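Local atomic coordinates of catechol 2,3-dioxygenase (PDB entry 2WL9), a protein that probably opens the aromatic ring of catechols next to the two hydroxyls, using an active-site iron and molecular oxygen, in the breakdown of aromatic hydrocarbons. Residues R40-L43 with H49-I52; A19-A24 with M30-D35. All blocks are in the same frame, centred on the assembly; numbering follows the deposited sequence.

The two contacts follow one another along the chain at one end of a mixed sheet. Contact 2 comes first, joining helix 17-24 to the short strand 31-33; contact 1 then pairs strand 40-44 with the run leading into strand 52-56. Their centres lie about 8 Å apart. Strands 31-33 and 40-44 are neighbours in the sheet, and probable hydrogen bonds link Val33 N to Tyr42 O, 2.9 Å, and His49 NE2 to Asp35 OD2, 2.7 Å. Helix 17-24 lies over this sheet, Ala24 packing on Leu43 and Arg21 on Ile41. Together they build the helix-and-sheet framework of the N-terminal VOC-type module, while the iron ligands His149, His212, Tyr253 and Glu263 belong to the second module.

Contact 1: R40-L43 with H49-I52; sequences RIYL and HHRI
Tyr42 meets two consecutive histidines, and the closest side-chain packing of this contact is concentrated on its ring. His49 comes in edge-on, its CE1 over the centre of one Tyr42 face and 3.8 Å from Tyr42 CD2, in a T-shaped pair with the planes 73° apart. His50 meets the tyrosine differently: Tyr42 CD1 lies over one imidazole face, offset toward the rim, 3.5 Å from His50 CG, and the planes are inclined at 46°. With chi1 at 70°, CG of His50 sits between its own backbone N and carbonyl carbon, which sets the imidazole beside the tyrosine. A nearly straight hydrogen bond joins His49 ND1 to His50 ND1 at 2.7 Å; it ties the two imidazoles together and probably limits their rotation. Beyond the cluster, Tyr42 OH is bonded to Glu37 and His49 NE2 to Asp35, so the polar ends of both rings have partners.

The backbone next to this cluster forms a classic beta bulge, where the antiparallel partner of strand 40-44 begins: Arg51 and Ile52 both lie opposite Leu43. Leu43 N donates to Ile52 O at 2.8 Å, while Leu43 O receives both Arg51 N, at 3.0 Å, and Ile52 N, at 3.2 Å; one carbonyl oxygen thus accepts two N-H groups, as the bulge requires.

Packing is looser on the Leu43 and Ile52 side. Their side chains share one face of the sheet but approach through the beta carbons, Leu43 CB to Ile52 CB 4.1 Å, and Leu43 turns its branches to Ala24 of helix 17-24. Arg51 leads its guanidinium away to salt bridges with Asp46 and Glu6.

Contact 2: A19-A24 with M30-D35; sequences AWRDYA and MQVVDD
Ala24 and Met30 meet through the backbone, at the point where the chain leaves helix 17-24 and turns toward strand 31-33. Met30 N donates to Ala24 O at 3.0 Å, a bent bond (144° at the hydrogen). It closes the connection between helix and strand and gives a carbonyl of the last helical turn a partner beyond the helix. The first carbon of the methionine side chain lies close against the same carbonyl, Met30 CB to Ala24 O 3.3 Å. Strand 6-14, helix 17-24 and strands 31-33, 40-44 and 52-56 follow the beta-alpha-beta-beta-beta order of a VOC (glyoxalase-type) module, and this contact sets the helix against the second strand of that module.

Apolar packing follows on the buried side, where the extended methionine chain carries Met30 SD to within 4.3 Å of Ala24 CB. Trp262, on strand 261-266, touches both side chains, so this end of the contact faces the second sheet of the protein; the side chain of Met30 is about 14 Å from the bound iron.

Farther along the strand the packing is between an alkyl branch and a charged plane. Val32 puts CG1 over the centre of one face of the Arg21 guanidinium, 3.7 Å from Arg21 CZ, with the two side chains crossing at about a right angle. In the arginine chain, a bend at chi3 (66°) brings the guanidinium over Val32 CG1.

The electrostatic part is weaker. Arg21 NH1 stands 4.2 Å from Asp34 OD2, too long for a salt bridge, with the guanidinium and carboxylate planes 66° apart, and Asp34 OD1 accepts from Gly36 N.

Since both Arg21 and Asp34 are exposed, their attraction is probably softened by solvent, and what joins this part of the helix to the edge strand is chiefly van der Waals contact between a methyl and a guanidinium face.

Contact 1: R40-L43 with H49-I52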
# COMPACT_ATOMS: atom_id res chain seq x y z
N ARG C 40 -11.81 -1.12 47.81
CA ARG C 40 -11.11 -1.38 46.55
C ARG C 40 -10.91 -0.15 45.69
O ARG C 40 -11.67 0.82 45.77
CB ARG C 40 -11.84 -2.47 45.76
CG ARG C 40 -13.17 -2.04 45.15
CD ARG C 40 -13.97 -3.25 44.69
NE ARG C 40 -14.56 -3.95 45.83
CZ ARG C 40 -15.22 -5.10 45.74
NH1 ARG C 40 -15.38 -5.69 44.56
NH2 ARG C 40 -15.73 -5.65 46.83
N ILE C 41 -9.87 -0.19 44.87
CA ILE C 41 -9.66 0.78 43.80
C ILE C 41 -9.27 -0.00 42.54
O ILE C 41 -9.16 -1.24 42.58
CB ILE C 41 -8.60 1.85 44.16
CG1 ILE C 41 -7.25 1.20 44.48
CG2 ILE C 41 -9.09 2.74 45.31
CD1 ILE C 41 -6.09 2.18 44.48
N TYR C 42 -9.08 0.71 41.43
CA TYR C 42 -8.80 0.05 40.15
C TYR C 42 -7.60 0.66 39.43
O TYR C 42 -7.29 1.84 39.60
CB TYR C 42 -10.02 0.12 39.21
CG TYR C 42 -11.33 -0.35 39.81
CD1 TYR C 42 -11.82 -1.63 39.57
CD2 TYR C 42 -12.07 0.50 40.63
CE1 TYR C 42 -13.02 -2.05 40.13
CE2 TYR C 42 -13.26 0.10 41.19
CZ TYR C 42 -13.73 -1.18 40.94
OH TYR C 42 -14.92 -1.56 41.52
N LEU C 43 -6.95 -0.16 38.62
CA LEU C 43 -5.89 0.34 37.76
C LEU C 43 -6.35 0.21 36.32
O LEU C 43 -6.77 -0.86 35.88
CB LEU C 43 -4.58 -0.42 37.99
CG LEU C 43 -4.00 -0.36 39.41
CD1 LEU C 43 -2.86 -1.38 39.58
CD2 LEU C 43 -3.53 1.04 39.78
N HIS C 49 -12.95 0.55 31.73
CA HIS C 49 -13.02 1.09 33.09
C HIS C 49 -11.76 0.68 33.87
O HIS C 49 -11.14 1.53 34.53
CB HIS C 49 -14.28 0.59 33.80
CG HIS C 49 -14.33 0.97 35.25
ND1 HIS C 49 -13.93 0.10 36.25
CD2 HIS C 49 -14.71 2.11 35.87
CE1 HIS C 49 -14.08 0.70 37.42
NE2 HIS C 49 -14.56 1.91 37.22
N HIS C 50 -11.38 -0.59 33.76
CA HIS C 50 -10.18 -1.10 34.44
C HIS C 50 -9.65 -2.40 33.84
O HIS C 50 -10.40 -3.15 33.19
CB HIS C 50 -10.46 -1.33 35.93
CG HIS C 50 -11.38 -2.49 36.19
ND1 HIS C 50 -12.75 -2.38 36.13
CD2 HIS C 50 -11.12 -3.78 36.49
CE1 HIS C 50 -13.29 -3.55 36.39
NE2 HIS C 50 -12.33 -4.42 36.60
N ARG C 51 -8.37 -2.68 34.10
CA ARG C 51 -7.79 -4.00 33.80
C ARG C 51 -7.46 -4.76 35.09
O ARG C 51 -7.34 -5.99 35.08
CB ARG C 51 -6.53 -3.90 32.93
CG ARG C 51 -6.64 -3.15 31.58
CD ARG C 51 -7.93 -3.40 30.79
NE ARG C 51 -8.05 -4.76 30.28
CZ ARG C 51 -8.14 -5.11 28.99
NH1 ARG C 51 -8.14 -4.21 28.02
NH2 ARG C 51 -8.26 -6.39 28.68
N ILE C 52 -7.28 -4.03 36.19
CA ILE C 52 -6.91 -4.63 37.46
C ILE C 52 -7.73 -4.03 38.60
O ILE C 52 -7.93 -2.82 38.66
CB ILE C 52 -5.37 -4.47 37.77
CG1 ILE C 52 -4.51 -4.98 36.61
CG2 ILE C 52 -4.98 -5.22 39.06
CD1 ILE C 52 -3.01 -4.63 36.71

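Contact 2: A19-A24 with M30-D35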
# COMPACT_ATOMS: atom_id res chain seq x y z
N ALA C 19 1.12 2.31 48.46
CA ALA C 19 2.33 1.91 47.74
C ALA C 19 2.02 1.49 46.30
O ALA C 19 2.78 1.80 45.39
CB ALA C 19 3.06 0.80 48.48
N TRP C 20 0.90 0.79 46.12
CA TRP C 20 0.45 0.32 44.81
C TRP C 20 0.08 1.45 43.84
O TRP C 20 0.39 1.38 42.65
CB TRP C 20 -0.72 -0.65 44.95
CG TRP C 20 -0.28 -2.07 45.04
CD1 TRP C 20 -0.20 -2.84 46.16
CD2 TRP C 20 0.15 -2.90 43.95
NE1 TRP C 20 0.25 -4.09 45.85
CE2 TRP C 20 0.48 -4.16 44.50
CE3 TRP C 20 0.29 -2.69 42.57
CZ2 TRP C 20 0.93 -5.22 43.71
CZ3 TRP C 20 0.75 -3.75 41.79
CH2 TRP C 20 1.06 -4.99 42.36
N ARG C 21 -0.58 2.48 44.36
CA ARG C 21 -0.83 3.70 43.58
C ARG C 21 0.50 4.29 43.13
O ARG C 21 0.71 4.51 41.93
CB ARG C 21 -1.63 4.72 44.39
CG ARG C 21 -3.02 4.23 44.77
CD ARG C 21 -3.80 5.26 45.57
NE ARG C 21 -4.10 6.45 44.78
CZ ARG C 21 -5.25 7.11 44.83
NH1 ARG C 21 -6.23 6.71 45.62
NH2 ARG C 21 -5.43 8.18 44.06
N ASP C 22 1.40 4.54 44.08
CA ASP C 22 2.73 5.08 43.79
C ASP C 22 3.46 4.27 42.72
O ASP C 22 4.11 4.83 41.84
CB ASP C 22 3.58 5.12 45.06
CG ASP C 22 3.21 6.27 46.00
OD1 ASP C 22 2.13 6.88 45.84
OD2 ASP C 22 4.01 6.54 46.92
N TYR C 23 3.31 2.95 42.79
CA TYR C 23 4.02 2.03 41.93
C TYR C 23 3.37 1.90 40.55
O TYR C 23 4.01 2.16 39.54
CB TYR C 23 4.12 0.67 42.62
CG TYR C 23 4.78 -0.44 41.83
CD1 TYR C 23 6.16 -0.64 41.91
CD2 TYR C 23 4.03 -1.32 41.06
CE1 TYR C 23 6.77 -1.68 41.22
CE2 TYR C 23 4.64 -2.37 40.36
CZ TYR C 23 6.01 -2.54 40.45
OH TYR C 23 6.62 -3.57 39.76
N ALA C 24 2.10 1.50 40.53
CA ALA C 24 1.42 1.21 39.26
C ALA C 24 1.10 2.46 38.44
O ALA C 24 1.14 2.42 37.21
CB ALA C 24 0.17 0.39 39.51
N MET C 30 -0.03 3.49 34.70
CA MET C 30 -1.45 3.13 34.79
C MET C 30 -2.26 4.27 35.39
O MET C 30 -1.71 5.16 36.02
CB MET C 30 -1.64 1.85 35.61
CG MET C 30 -0.98 0.66 34.96
SD MET C 30 -1.39 -0.90 35.72
CE MET C 30 -0.47 -1.97 34.62
N GLN C 31 -3.56 4.24 35.16
CA GLN C 31 -4.45 5.26 35.71
C GLN C 31 -5.18 4.71 36.92
O GLN C 31 -5.81 3.66 36.84
CB GLN C 31 -5.46 5.71 34.65
CG GLN C 31 -6.35 6.86 35.13
CD GLN C 31 -7.32 7.34 34.07
OE1 GLN C 31 -7.38 6.79 32.98
NE2 GLN C 31 -8.10 8.36 34.41
N VAL C 32 -5.09 5.43 38.03
CA VAL C 32 -5.83 5.05 39.23
C VAL C 32 -7.28 5.51 39.08
O VAL C 32 -7.55 6.67 38.73
CB VAL C 32 -5.21 5.65 40.53
CG1 VAL C 32 -6.10 5.39 41.72
CG2 VAL C 32 -3.82 5.07 40.78
N VAL C 33 -8.20 4.59 39.34
CA VAL C 33 -9.64 4.84 39.27
C VAL C 33 -10.27 4.51 40.63
O VAL C 33 -10.23 3.36 41.07
CB VAL C 33 -10.30 4.03 38.13
CG1 VAL C 33 -11.82 4.24 38.12
CG2 VAL C 33 -9.69 4.40 36.78
N ASP C 34 -10.82 5.52 41.30
CA ASP C 34 -11.45 5.35 42.61
C ASP C 34 -12.92 5.72 42.54
O ASP C 34 -13.27 6.89 42.45
CB ASP C 34 -10.73 6.20 43.66
CG ASP C 34 -11.16 5.88 45.10
OD1 ASP C 34 -12.27 5.33 45.31
OD2 ASP C 34 -10.38 6.21 46.02
N ASP C 35 -13.78 4.70 42.61
CA ASP C 35 -15.22 4.90 42.51
C ASP C 35 -15.89 5.07 43.87
O ASP C 35 -17.12 5.06 43.97
CB ASP C 35 -15.85 3.76 41.72
CG ASP C 35 -15.51 3.83 40.23
OD1 ASP C 35 -15.28 4.95 39.72
OD2 ASP C 35 -15.47 2.76 39.59